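Side-chain contacts in amidase, hydantoinase/carbamoylase family (Burkholderia ambifaria, PDB 5TP4), which probably hydrolyses N-carbamoyl-L-amino acids with a two-zinc centre of the peptidase M20 type: residues 66-69 and 70-74; 144-147 and 148-151; 45-48 and 49-53; 169-172 and 173-176. All blocks are in the same frame, centred on the assembly; numbering follows the deposited sequence.

Contact 1 (66-69 and 70-74); sequences SVDA and VGNLF
Val70 begins the return half of a beta hairpin by giving its backbone N to the carboxylate of Asp68, at 3.0 Å from Asp68 OD1. The hairpin joins strands 64-67 and 73-77, and its reversal is a type I beta turn from Asp68 to Gly71. One methyl of Val70, CG1, also lies against Asp68 OD1 at 3.4 Å. Gly71 closes the turn through its N to Asp68 O, the donor standing 56° out of the carbonyl plane, and takes a positive phi that suits a residue without a side chain. Asn72 holds Asp68 at three points. Asn72 N reaches Asp68 OD1 at 2.9 Å, on the opposite face of the carboxylate from Val70 N; Asn72 ND2 meets the syn lone pair of Asp68 OD2 at 3.0 Å; and Asn72 O receives Asp68 N. With CG of Asp68 between its own N and carbonyl carbon (chi1 68°), the carboxylate folds back over the turn and is gripped by three N-H groups. The amide plane of Asn72 is turned 64° from it, and Asn72 OD1 accepts from Thr135 N. Leu73 pairs with Val67 on one face of the hairpin, Leu73 CD1 against Val67 CG1 at 3.6 Å. Phe74 exchanges two backbone bonds with Ser66, whose OG shares a water with Phe74 O and also binds Arg185. The ring of Phe74 presents its edge to the same carboxylate, CE1 lying 3.7 Å from Asp68 OD2.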
ATOM      1  N   SER B  66      43.805  -2.000 -19.430  1.00 11.83           N
ATOM      2  CA  SER B  66      43.082  -1.675 -20.651  1.00 11.94           C
ATOM      3  C   SER B  66      41.591  -1.720 -20.346  1.00 10.46           C
ATOM      4  O   SER B  66      41.163  -2.308 -19.348  1.00 12.62           O
ATOM      5  CB  SER B  66      43.417  -2.659 -21.786  1.00 15.10           C
ATOM      6  OG  SER B  66      42.916  -3.966 -21.503  1.00 17.60           O
ATOM      7  N   VAL B  67      40.803  -1.097 -21.232  1.00 13.03           N
ATOM      8  CA  VAL B  67      39.347  -1.206 -21.216  1.00 12.67           C
ATOM      9  C   VAL B  67      38.889  -1.821 -22.528  1.00 10.92           C
ATOM     10  O   VAL B  67      39.529  -1.657 -23.575  1.00 11.13           O
ATOM     11  CB  VAL B  67      38.625   0.149 -21.008  1.00 11.27           C
ATOM     12  CG1 VAL B  67      38.746   0.620 -19.559  1.00 13.34           C
ATOM     13  CG2 VAL B  67      39.160   1.198 -21.956  1.00 11.75           C
ATOM     14  N   ASP B  68      37.783  -2.569 -22.461  1.00 13.15           N
ATOM     15  CA  ASP B  68      37.165  -3.080 -23.679  1.00 12.81           C
ATOM     16  C   ASP B  68      36.111  -2.093 -24.168  1.00 17.00           C
ATOM     17  O   ASP B  68      35.950  -1.000 -23.612  1.00 14.11           O
ATOM     18  CB  ASP B  68      36.608  -4.489 -23.468  1.00 11.29           C
ATOM     19  CG  ASP B  68      35.403  -4.546 -22.520  1.00 13.47           C
ATOM     20  OD1 ASP B  68      34.771  -3.502 -22.223  1.00 11.39           O
ATOM     21  OD2 ASP B  68      35.110  -5.674 -22.064  1.00 10.72           O
ATOM     22  N   ALA B  69      35.361  -2.495 -25.211  1.00 16.12           N
ATOM     23  CA  ALA B  69      34.445  -1.604 -25.923  1.00 13.58           C
ATOM     24  C   ALA B  69      33.219  -1.208 -25.112  1.00 13.56           C
ATOM     25  O   ALA B  69      32.474  -0.319 -25.559  1.00 15.12           O
ATOM     26  CB  ALA B  69      34.000  -2.241 -27.248  1.00 13.35           C
ATOM     27  N   VAL B  70      33.010  -1.787 -23.928  1.00 12.82           N
ATOM     28  CA  VAL B  70      31.939  -1.335 -23.043  1.00 12.95           C
ATOM     29  C   VAL B  70      32.510  -0.823 -21.714  1.00 13.40           C
ATOM     30  O   VAL B  70      31.781  -0.636 -20.731  1.00 13.99           O
ATOM     31  CB  VAL B  70      30.875  -2.438 -22.850  1.00 14.03           C
ATOM     32  CG1 VAL B  70      31.338  -3.537 -21.896  1.00 15.89           C
ATOM     33  CG2 VAL B  70      29.539  -1.844 -22.392  1.00 18.20           C
ATOM     34  N   GLY B  71      33.808  -0.527 -21.681  1.00 10.75           N
ATOM     35  CA  GLY B  71      34.371   0.086 -20.488  1.00  9.66           C
ATOM     36  C   GLY B  71      34.790  -0.877 -19.403  1.00 12.82           C
ATOM     37  O   GLY B  71      35.227  -0.421 -18.333  1.00 12.63           O
ATOM     38  N   ASN B  72      34.659  -2.186 -19.612  1.00  9.84           N
ATOM     39  CA  ASN B  72      35.131  -3.117 -18.586  1.00  9.08           C
ATOM     40  C   ASN B  72      36.628  -2.901 -18.426  1.00 12.95           C
ATOM     41  O   ASN B  72      37.347  -2.776 -19.422  1.00  9.69           O
ATOM     42  CB  ASN B  72      34.848  -4.564 -18.965  1.00 10.54           C
ATOM     43  CG  ASN B  72      33.356  -4.907 -18.994  1.00  8.22           C
ATOM     44  OD1 ASN B  72      32.588  -4.486 -18.132  1.00  9.84           O
ATOM     45  ND2 ASN B  72      32.954  -5.716 -19.983  1.00  8.86           N
ATOM     46  N   LEU B  73      37.089  -2.792 -17.180  1.00 10.49           N
ATOM     47  CA  LEU B  73      38.451  -2.359 -16.856  1.00  8.82           C
ATOM     48  C   LEU B  73      39.258  -3.569 -16.401  1.00 13.80           C
ATOM     49  O   LEU B  73      38.926  -4.184 -15.382  1.00 10.22           O
ATOM     50  CB  LEU B  73      38.415  -1.287 -15.758  1.00  9.58           C
ATOM     51  CG  LEU B  73      39.704  -0.584 -15.301  1.00 11.16           C
ATOM     52  CD1 LEU B  73      40.485   0.055 -16.462  1.00  9.25           C
ATOM     53  CD2 LEU B  73      39.327   0.500 -14.294  1.00  8.73           C
ATOM     54  N   PHE B  74      40.315  -3.906 -17.152  1.00 11.04           N
ATOM     55  CA  PHE B  74      41.123  -5.100 -16.922  1.00 11.52           C
ATOM     56  C   PHE B  74      42.559  -4.749 -16.599  1.00 10.13           C
ATOM     57  O   PHE B  74      43.192  -3.994 -17.332  1.00 13.90           O
ATOM     58  CB  PHE B  74      41.161  -5.979 -18.169  1.00  8.79           C
ATOM     59  CG  PHE B  74      39.847  -6.612 -18.472  1.00 11.25           C
ATOM     60  CD1 PHE B  74      38.923  -5.946 -19.274  1.00 12.76           C
ATOM     61  CD2 PHE B  74      39.526  -7.861 -17.951  1.00 12.85           C
ATOM     62  CE1 PHE B  74      37.704  -6.535 -19.546  1.00 10.30           C
ATOM     63  CE2 PHE B  74      38.297  -8.458 -18.237  1.00 13.34           C
ATOM     64  CZ  PHE B  74      37.383  -7.781 -19.015  1.00 12.36           C
TER
HETATM   65  O   HOH W   1      44.351  -5.408 -19.675  1.00 14.80           O

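Contact 2 (144-147 and 148-151); sequences PAML and GSAV
Met146 and Ala150 are joined by the first of two backbone hydrogen bonds that start helix 147-153: Ala150 N gives to Met146 O at 2.8 Å. The second follows one residue on, from Val151 N to Leu147 O at 2.9 Å.

Among the side chains, Ser149 brings a polar atom back to the start of the helix. With OG between the backbone N and the carbonyl carbon (chi1 53°), Ser149 OG comes 3.3 Å from Met146 O and 3.5 Å from Met146 CB, but its hydrogen bond is made to Asp367 OD1 on helix 367-372.

Two carbon-to-carbonyl contacts come with the helical turn itself: Ala150 CB lies 3.2 Å from Met146 O, and Val151 CG2 is close to Leu147 O.

The apolar contact is loose. Leu147 CD2 is 4.3 Å from Val151 CG2, and both side chains lean on Ala161 of helix 158-163. The chain of Met146, bent at chi2 and chi3, heads off from the helix instead, and touches Asp367, Leu370 and Glu137.

This is the N-terminal turn of an alpha helix with Met146 at the N-cap position, set beside the zinc site of an M20-family enzyme: the Met146 side chain is about 4 Å from that of Glu137, a zinc-binding residue of this protein although no metal is bound to it in this chain, and about 8 Å from a bound zinc ion.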
ATOM      1  N   PRO B 144      20.714  -2.918 -17.938  1.00 18.10           N
ATOM      2  CA  PRO B 144      20.405  -3.622 -16.691  1.00 17.32           C
ATOM      3  C   PRO B 144      21.520  -3.593 -15.658  1.00 15.30           C
ATOM      4  O   PRO B 144      22.612  -3.072 -15.905  1.00 14.95           O
ATOM      5  CB  PRO B 144      20.214  -5.065 -17.164  1.00 13.49           C
ATOM      6  CG  PRO B 144      21.289  -5.186 -18.249  1.00 16.30           C
ATOM      7  CD  PRO B 144      21.295  -3.831 -18.945  1.00 17.55           C
ATOM      8  N   ALA B 145      21.246  -4.203 -14.508  1.00 14.66           N
ATOM      9  CA  ALA B 145      22.331  -4.553 -13.608  1.00 16.14           C
ATOM     10  C   ALA B 145      23.262  -5.531 -14.315  1.00 16.53           C
ATOM     11  O   ALA B 145      22.863  -6.242 -15.246  1.00 13.48           O
ATOM     12  CB  ALA B 145      21.791  -5.171 -12.315  1.00 18.09           C
ATOM     13  N   MET B 146      24.521  -5.549 -13.872  1.00 13.38           N
ATOM     14  CA  MET B 146      25.532  -6.464 -14.421  1.00 11.11           C
ATOM     15  C   MET B 146      25.657  -6.279 -15.925  1.00 13.15           C
ATOM     16  O   MET B 146      25.855  -7.243 -16.670  1.00 12.49           O
ATOM     17  CB  MET B 146      25.227  -7.931 -14.095  1.00 14.18           C
ATOM     18  CG  MET B 146      25.628  -8.383 -12.687  1.00 18.66           C
ATOM     19  SD  MET B 146      24.391  -8.090 -11.403  1.00 26.62           S
ATOM     20  CE  MET B 146      23.147  -9.257 -11.880  1.00 23.52           C
ATOM     21  N   LEU B 147      25.548  -5.021 -16.371  1.00 10.21           N
ATOM     22  CA  LEU B 147      25.576  -4.723 -17.799  1.00 12.88           C
ATOM     23  C   LEU B 147      26.914  -5.121 -18.420  1.00 12.74           C
ATOM     24  O   LEU B 147      26.956  -5.781 -19.464  1.00 11.92           O
ATOM     25  CB  LEU B 147      25.292  -3.223 -17.993  1.00 11.03           C
ATOM     26  CG  LEU B 147      25.247  -2.679 -19.424  1.00 13.54           C
ATOM     27  CD1 LEU B 147      24.414  -1.373 -19.446  1.00 12.72           C
ATOM     28  CD2 LEU B 147      26.656  -2.432 -19.985  1.00 13.94           C
ATOM     29  N   GLY B 148      28.019  -4.723 -17.790  1.00 13.41           N
ATOM     30  CA  GLY B 148      29.331  -5.000 -18.365  1.00  9.09           C
ATOM     31  C   GLY B 148      29.639  -6.490 -18.441  1.00  9.41           C
ATOM     32  O   GLY B 148      30.151  -6.976 -19.451  1.00 13.00           O
ATOM     33  N   SER B 149      29.347  -7.235 -17.372  1.00 11.47           N
ATOM     34  CA  SER B 149      29.602  -8.671 -17.434  1.00 10.46           C
ATOM     35  C   SER B 149      28.607  -9.376 -18.351  1.00 12.41           C
ATOM     36  O   SER B 149      28.978 -10.346 -19.021  1.00 11.67           O
ATOM     37  CB  SER B 149      29.569  -9.283 -16.021  1.00 10.59           C
ATOM     38  OG  SER B 149      28.358  -8.946 -15.360  1.00  9.77           O
ATOM     39  N   ALA B 150      27.356  -8.904 -18.426  1.00  9.73           N
ATOM     40  CA  ALA B 150      26.428  -9.465 -19.417  1.00 12.08           C
ATOM     41  C   ALA B 150      26.942  -9.280 -20.845  1.00 15.20           C
ATOM     42  O   ALA B 150      26.777 -10.173 -21.689  1.00 13.96           O
ATOM     43  CB  ALA B 150      25.039  -8.828 -19.273  1.00 13.48           C
ATOM     44  N   VAL B 151      27.547  -8.125 -21.151  1.00 14.00           N
ATOM     45  CA  VAL B 151      28.113  -7.940 -22.492  1.00 10.97           C
ATOM     46  C   VAL B 151      29.320  -8.849 -22.683  1.00 11.34           C
ATOM     47  O   VAL B 151      29.463  -9.499 -23.723  1.00 12.45           O
ATOM     48  CB  VAL B 151      28.468  -6.458 -22.747  1.00 12.59           C
ATOM     49  CG1 VAL B 151      29.199  -6.286 -24.102  1.00 16.50           C
ATOM     50  CG2 VAL B 151      27.191  -5.619 -22.762  1.00 13.48           C
TER

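Contact 3 (45-48 and 49-53); sequences DDDR and RGRDL. With EDO (1,2-ethanediol), chain C.
The first turns of helix 45-60 carry a set of acid-base pairs spaced three or four residues apart, over the routine backbone bonds of an alpha helix. Arg49 reaches back to Asp46 in a salt bridge, Arg49 NH1 to Asp46 OD1 at 2.8 Å. Asp46 OD1 lies in the guanidinium plane, yet the N-H comes from above the carboxylate, 56° out of its plane. With CG anti to the carbonyl carbon (chi1 -67°) and the chain extended to NE, Arg49 runs back along the helix, one guanidinium face over Asp45 CB, 3.5 Å from Arg49 NH1. A 1,2-ethanediol, probably from the crystallisation liquor, donates a hydrogen bond from O1 to the same Asp46 OD1.

On the buried side Arg51 NE meets Asp47 OD2 at 3.1 Å, the two planes 89° apart. That oxygen also accepts from Leu43 N and from a water shared with Arg51 NH2. Arg48 CD lies 3.4 Å from Asp52 OD2.

Arg48 NH2 and Arg49 NH2 come within 3.9 Å, but a long salt bridge from Arg48 NH2 to Asp45 OD1 (3.6 Å) and the Asp46 bridge probably offset these like charges. Arg48 NH1 and Asp52 OD2 meet through water, while bonds from NE, from NH1 to Gly71 O and from NH2 to Thr135 OG1 probably fix the rotation of the Arg51 guanidinium.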
ATOM      1  N   ASP B  45      31.875  11.317 -13.661  1.00 17.56           N
ATOM      2  CA  ASP B  45      33.217  11.787 -13.311  1.00 20.78           C
ATOM      3  C   ASP B  45      33.782  11.049 -12.097  1.00 18.36           C
ATOM      4  O   ASP B  45      34.948  10.643 -12.102  1.00 14.39           O
ATOM      5  CB  ASP B  45      33.212  13.292 -13.050  1.00 16.47           C
ATOM      6  CG  ASP B  45      33.114  14.122 -14.319  1.00 24.26           C
ATOM      7  OD1 ASP B  45      33.341  13.593 -15.427  1.00 26.94           O
ATOM      8  OD2 ASP B  45      32.823  15.332 -14.209  1.00 29.30           O
ATOM      9  N   ASP B  46      32.972  10.843 -11.045  1.00 18.08           N
ATOM     10  CA  ASP B  46      33.503  10.141  -9.875  1.00 13.33           C
ATOM     11  C   ASP B  46      33.765   8.666 -10.144  1.00 13.04           C
ATOM     12  O   ASP B  46      34.721   8.110  -9.589  1.00 12.95           O
ATOM     13  CB  ASP B  46      32.577  10.319  -8.665  1.00 15.95           C
ATOM     14  CG  ASP B  46      32.796  11.656  -7.984  1.00 25.78           C
ATOM     15  OD1 ASP B  46      33.956  12.156  -8.031  1.00 20.55           O
ATOM     16  OD2 ASP B  46      31.828  12.218  -7.413  1.00 24.70           O
ATOM     17  N   ASP B  47      32.961   8.009 -11.000  1.00 15.50           N
ATOM     18  CA  ASP B  47      33.336   6.661 -11.442  1.00 14.86           C
ATOM     19  C   ASP B  47      34.673   6.681 -12.177  1.00 10.70           C
ATOM     20  O   ASP B  47      35.556   5.862 -11.899  1.00 10.10           O
ATOM     21  CB  ASP B  47      32.234   6.064 -12.330  1.00 12.53           C
ATOM     22  CG  ASP B  47      32.429   4.561 -12.620  1.00 14.19           C
ATOM     23  OD1 ASP B  47      32.833   3.784 -11.721  1.00 14.69           O
ATOM     24  OD2 ASP B  47      32.130   4.141 -13.783  1.00 13.80           O
ATOM     25  N   ARG B  48      34.871   7.655 -13.078  1.00 12.93           N
ATOM     26  CA  ARG B  48      36.148   7.743 -13.774  1.00 11.39           C
ATOM     27  C   ARG B  48      37.299   7.958 -12.792  1.00 11.31           C
ATOM     28  O   ARG B  48      38.381   7.383 -12.961  1.00 12.75           O
ATOM     29  CB  ARG B  48      36.081   8.862 -14.821  1.00 14.62           C
ATOM     30  CG  ARG B  48      37.343   9.067 -15.628  1.00 18.34           C
ATOM     31  CD  ARG B  48      38.101  10.273 -15.144  1.00 19.34           C
ATOM     32  NE  ARG B  48      37.295  11.501 -15.186  1.00 20.90           N
ATOM     33  CZ  ARG B  48      37.614  12.613 -14.539  1.00 22.55           C
ATOM     34  NH1 ARG B  48      38.721  12.662 -13.816  1.00 22.86           N
ATOM     35  NH2 ARG B  48      36.832  13.681 -14.611  1.00 21.62           N
ATOM     36  N   ARG B  49      37.088   8.781 -11.750  1.00 11.76           N
ATOM     37  CA  ARG B  49      38.163   9.024 -10.787  1.00 12.25           C
ATOM     38  C   ARG B  49      38.511   7.755 -10.030  1.00 12.85           C
ATOM     39  O   ARG B  49      39.688   7.500  -9.753  1.00 17.06           O
ATOM     40  CB  ARG B  49      37.782  10.161  -9.809  1.00 12.51           C
ATOM     41  CG  ARG B  49      37.684  11.525 -10.488  1.00 13.57           C
ATOM     42  CD  ARG B  49      37.078  12.626  -9.620  1.00 14.43           C
ATOM     43  NE  ARG B  49      36.958  13.836 -10.427  1.00 15.50           N
ATOM     44  CZ  ARG B  49      35.832  14.513 -10.592  1.00 19.90           C
ATOM     45  NH1 ARG B  49      34.730  14.105  -9.957  1.00 22.29           N
ATOM     46  NH2 ARG B  49      35.811  15.591 -11.371  1.00 18.59           N
ATOM     47  N   GLY B  50      37.505   6.932  -9.711  1.00 10.39           N
ATOM     48  CA  GLY B  50      37.776   5.665  -9.035  1.00 10.29           C
ATOM     49  C   GLY B  50      38.465   4.665  -9.944  1.00 11.72           C
ATOM     50  O   GLY B  50      39.411   3.983  -9.534  1.00 10.84           O
ATOM     51  N   ARG B  51      37.987   4.551 -11.185  1.00 12.50           N
ATOM     52  CA  ARG B  51      38.651   3.704 -12.175  1.00  9.50           C
ATOM     53  C   ARG B  51      40.109   4.111 -12.335  1.00 15.78           C
ATOM     54  O   ARG B  51      41.006   3.257 -12.358  1.00 12.62           O
ATOM     55  CB  ARG B  51      37.934   3.832 -13.520  1.00 13.29           C
ATOM     56  CG  ARG B  51      36.558   3.217 -13.601  1.00 10.97           C
ATOM     57  CD  ARG B  51      35.768   3.847 -14.803  1.00 14.72           C
ATOM     58  NE  ARG B  51      34.641   2.996 -15.164  1.00 14.57           N
ATOM     59  CZ  ARG B  51      34.696   2.050 -16.106  1.00 18.70           C
ATOM     60  NH1 ARG B  51      35.814   1.866 -16.803  1.00 14.27           N
ATOM     61  NH2 ARG B  51      33.640   1.288 -16.347  1.00 14.66           N
ATOM     62  N   ASP B  52      40.354   5.425 -12.458  1.00 13.35           N
ATOM     63  CA  ASP B  52      41.701   5.929 -12.700  1.00 13.75           C
ATOM     64  C   ASP B  52      42.620   5.680 -11.513  1.00 14.94           C
ATOM     65  O   ASP B  52      43.799   5.351 -11.704  1.00 14.28           O
ATOM     66  CB  ASP B  52      41.654   7.426 -13.006  1.00 15.30           C
ATOM     67  CG  ASP B  52      41.258   7.722 -14.449  1.00 23.62           C
ATOM     68  OD1 ASP B  52      40.998   6.767 -15.207  1.00 23.12           O
ATOM     69  OD2 ASP B  52      41.222   8.917 -14.831  1.00 24.71           O
ATOM     70  N   LEU B  53      42.122   5.902 -10.288  1.00 14.75           N
ATOM     71  CA  LEU B  53      42.895   5.568  -9.087  1.00 12.04           C
ATOM     72  C   LEU B  53      43.277   4.093  -9.074  1.00 11.40           C
ATOM     73  O   LEU B  53      44.452   3.752  -8.888  1.00 12.75           O
ATOM     74  CB  LEU B  53      42.099   5.924  -7.834  1.00 15.25           C
ATOM     75  CG  LEU B  53      42.823   5.634  -6.515  1.00 13.56           C
ATOM     76  CD1 LEU B  53      44.142   6.406  -6.501  1.00 12.33           C
ATOM     77  CD2 LEU B  53      41.932   6.046  -5.303  1.00 13.82           C
TER
HETATM   78  C1  EDO C 508      35.901  12.954  -5.598  1.00 36.90           C
HETATM   79  O1  EDO C 508      35.317  14.062  -6.297  1.00 45.32           O
HETATM   80  C2  EDO C 508      35.667  13.116  -4.099  1.00 26.14           C
HETATM   81  O2  EDO C 508      34.262  13.234  -3.893  1.00 29.64           O
HETATM   82  O   HOH W   2      32.713  16.489 -11.998  1.00 38.68           O
HETATM   83  O   HOH W   3      31.100   1.500 -14.455  1.00 12.83           O
HETATM   84  O   HOH W   4      40.942  10.677 -12.750  1.00 37.74           O

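Contact 4 (169-172 and 173-176); sequences GITL and GAAL
Thr171 and Ala174 make a local capping contact at the start of helix 172-179, where the loop that follows helix 158-163 turns into the next helix. Thr171 occupies the N-cap position, and its OG1 accepts from Ala174 N at 2.9 Å along a fairly straight N-H, 160° at the hydrogen. The hydroxyl oxygen lies between the Thr171 backbone N and carbonyl carbon (chi1 67°), which swings it over the first turn, where Thr171 OG1 is also 3.2 Å from Ala174 CB.

This is an N-cap, a side-chain acceptor taking up an amide that the first helical turn leaves without a carbonyl partner. Regular helical bonding then begins at once: Ala175 N gives to Thr171 O, and Leu176 N to Leu172 O, both at 2.8 Å. Thr171 thus accepts from two successive amides, one through its side chain and one through its backbone.

Before the cap, Ile170 lays its CG2 methyl over the exposed CB of Ala174 at 4.1 Å and, a little further off, near Ala175. This is a light apolar touch at the surface. The buried side is closer packed. Leu172, its CG anti to the backbone N (chi1 -174°), brings CD2 to CD1 of Leu176 one turn on, at 3.6 Å, the two branched ends lying across each other. Both leucines also touch Leu43 and Leu162, the latter on helix 158-163.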
ATOM      1  N   GLY B 169      18.623  10.861 -20.821  1.00 29.07           N
ATOM      2  CA  GLY B 169      18.666  10.610 -22.246  1.00 23.87           C
ATOM      3  C   GLY B 169      20.042  10.335 -22.798  1.00 24.72           C
ATOM      4  O   GLY B 169      20.170  10.094 -24.009  1.00 29.07           O
ATOM      5  N   ILE B 170      21.067  10.346 -21.953  1.00 21.29           N
ATOM      6  CA  ILE B 170      22.442  10.115 -22.377  1.00 24.71           C
ATOM      7  C   ILE B 170      22.654   8.629 -22.619  1.00 27.44           C
ATOM      8  O   ILE B 170      22.297   7.799 -21.777  1.00 22.63           O
ATOM      9  CB  ILE B 170      23.416  10.626 -21.312  1.00 27.62           C
ATOM     10  CG1 ILE B 170      23.218  12.127 -21.111  1.00 29.01           C
ATOM     11  CG2 ILE B 170      24.850  10.291 -21.685  1.00 28.75           C
ATOM     12  CD1 ILE B 170      23.968  12.647 -19.932  1.00 31.60           C
ATOM     13  N   THR B 171      23.259   8.292 -23.753  1.00 19.84           N
ATOM     14  CA  THR B 171      23.525   6.893 -24.024  1.00 22.04           C
ATOM     15  C   THR B 171      24.770   6.422 -23.276  1.00 23.48           C
ATOM     16  O   THR B 171      25.667   7.204 -22.945  1.00 22.01           O
ATOM     17  CB  THR B 171      23.714   6.648 -25.517  1.00 23.31           C
ATOM     18  OG1 THR B 171      24.914   7.301 -25.967  1.00 23.66           O
ATOM     19  CG2 THR B 171      22.523   7.180 -26.289  1.00 29.42           C
ATOM     20  N   LEU B 172      24.826   5.112 -23.034  1.00 17.34           N
ATOM     21  CA  LEU B 172      26.022   4.563 -22.404  1.00 15.72           C
ATOM     22  C   LEU B 172      27.252   4.789 -23.277  1.00 16.67           C
ATOM     23  O   LEU B 172      28.340   5.073 -22.767  1.00 18.03           O
ATOM     24  CB  LEU B 172      25.820   3.078 -22.095  1.00 20.15           C
ATOM     25  CG  LEU B 172      26.966   2.445 -21.311  1.00 17.89           C
ATOM     26  CD1 LEU B 172      26.432   1.605 -20.140  1.00 20.05           C
ATOM     27  CD2 LEU B 172      27.779   1.584 -22.248  1.00 18.12           C
ATOM     28  N   GLY B 173      27.113   4.648 -24.596  1.00 17.48           N
ATOM     29  CA  GLY B 173      28.244   4.946 -25.469  1.00 18.39           C
ATOM     30  C   GLY B 173      28.722   6.381 -25.325  1.00 19.13           C
ATOM     31  O   GLY B 173      29.924   6.646 -25.219  1.00 17.61           O
ATOM     32  N   ALA B 174      27.785   7.331 -25.336  1.00 17.75           N
ATOM     33  CA  ALA B 174      28.156   8.722 -25.089  1.00 19.55           C
ATOM     34  C   ALA B 174      28.834   8.873 -23.733  1.00 24.44           C
ATOM     35  O   ALA B 174      29.801   9.634 -23.594  1.00 20.47           O
ATOM     36  CB  ALA B 174      26.919   9.620 -25.168  1.00 23.41           C
ATOM     37  N   ALA B 175      28.348   8.143 -22.718  1.00 19.85           N
ATOM     38  CA  ALA B 175      28.940   8.261 -21.386  1.00 19.97           C
ATOM     39  C   ALA B 175      30.337   7.654 -21.351  1.00 17.67           C
ATOM     40  O   ALA B 175      31.217   8.151 -20.632  1.00 18.00           O
ATOM     41  CB  ALA B 175      28.036   7.603 -20.341  1.00 19.29           C
ATOM     42  N   LEU B 176      30.551   6.565 -22.091  1.00 17.01           N
ATOM     43  CA  LEU B 176      31.898   6.009 -22.220  1.00 16.76           C
ATOM     44  C   LEU B 176      32.843   7.030 -22.842  1.00 17.63           C
ATOM     45  O   LEU B 176      33.992   7.177 -22.399  1.00 19.80           O
ATOM     46  CB  LEU B 176      31.881   4.731 -23.061  1.00 14.10           C
ATOM     47  CG  LEU B 176      31.257   3.480 -22.431  1.00 15.27           C
ATOM     48  CD1 LEU B 176      31.098   2.344 -23.486  1.00 15.88           C
ATOM     49  CD2 LEU B 176      32.093   2.997 -21.246  1.00 16.18           C
TER

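Overall arrangement
Along the chain the order is contact 3, contact 1, contact 2, contact 4, and none overlaps another. Contact 1 is the hub, its centre 12 to 15 Å from the other three and touching each. Its hairpin belongs to the large mixed sheet. Arg51 of contact 3, on helix 45-60, probably bonds to Gly71 O of the turn, Asn72 ND2 probably bonds to Gly148 O of contact 2, and Leu176 of contact 4 packs on the turn. Leu147 and Leu172 join contacts 2 and 4, while contact 3 touches neither. Turn and helix starts thus form one connected cluster near the zinc site; the Met146 side chain of contact 2 lies about 8 Å from a zinc ion.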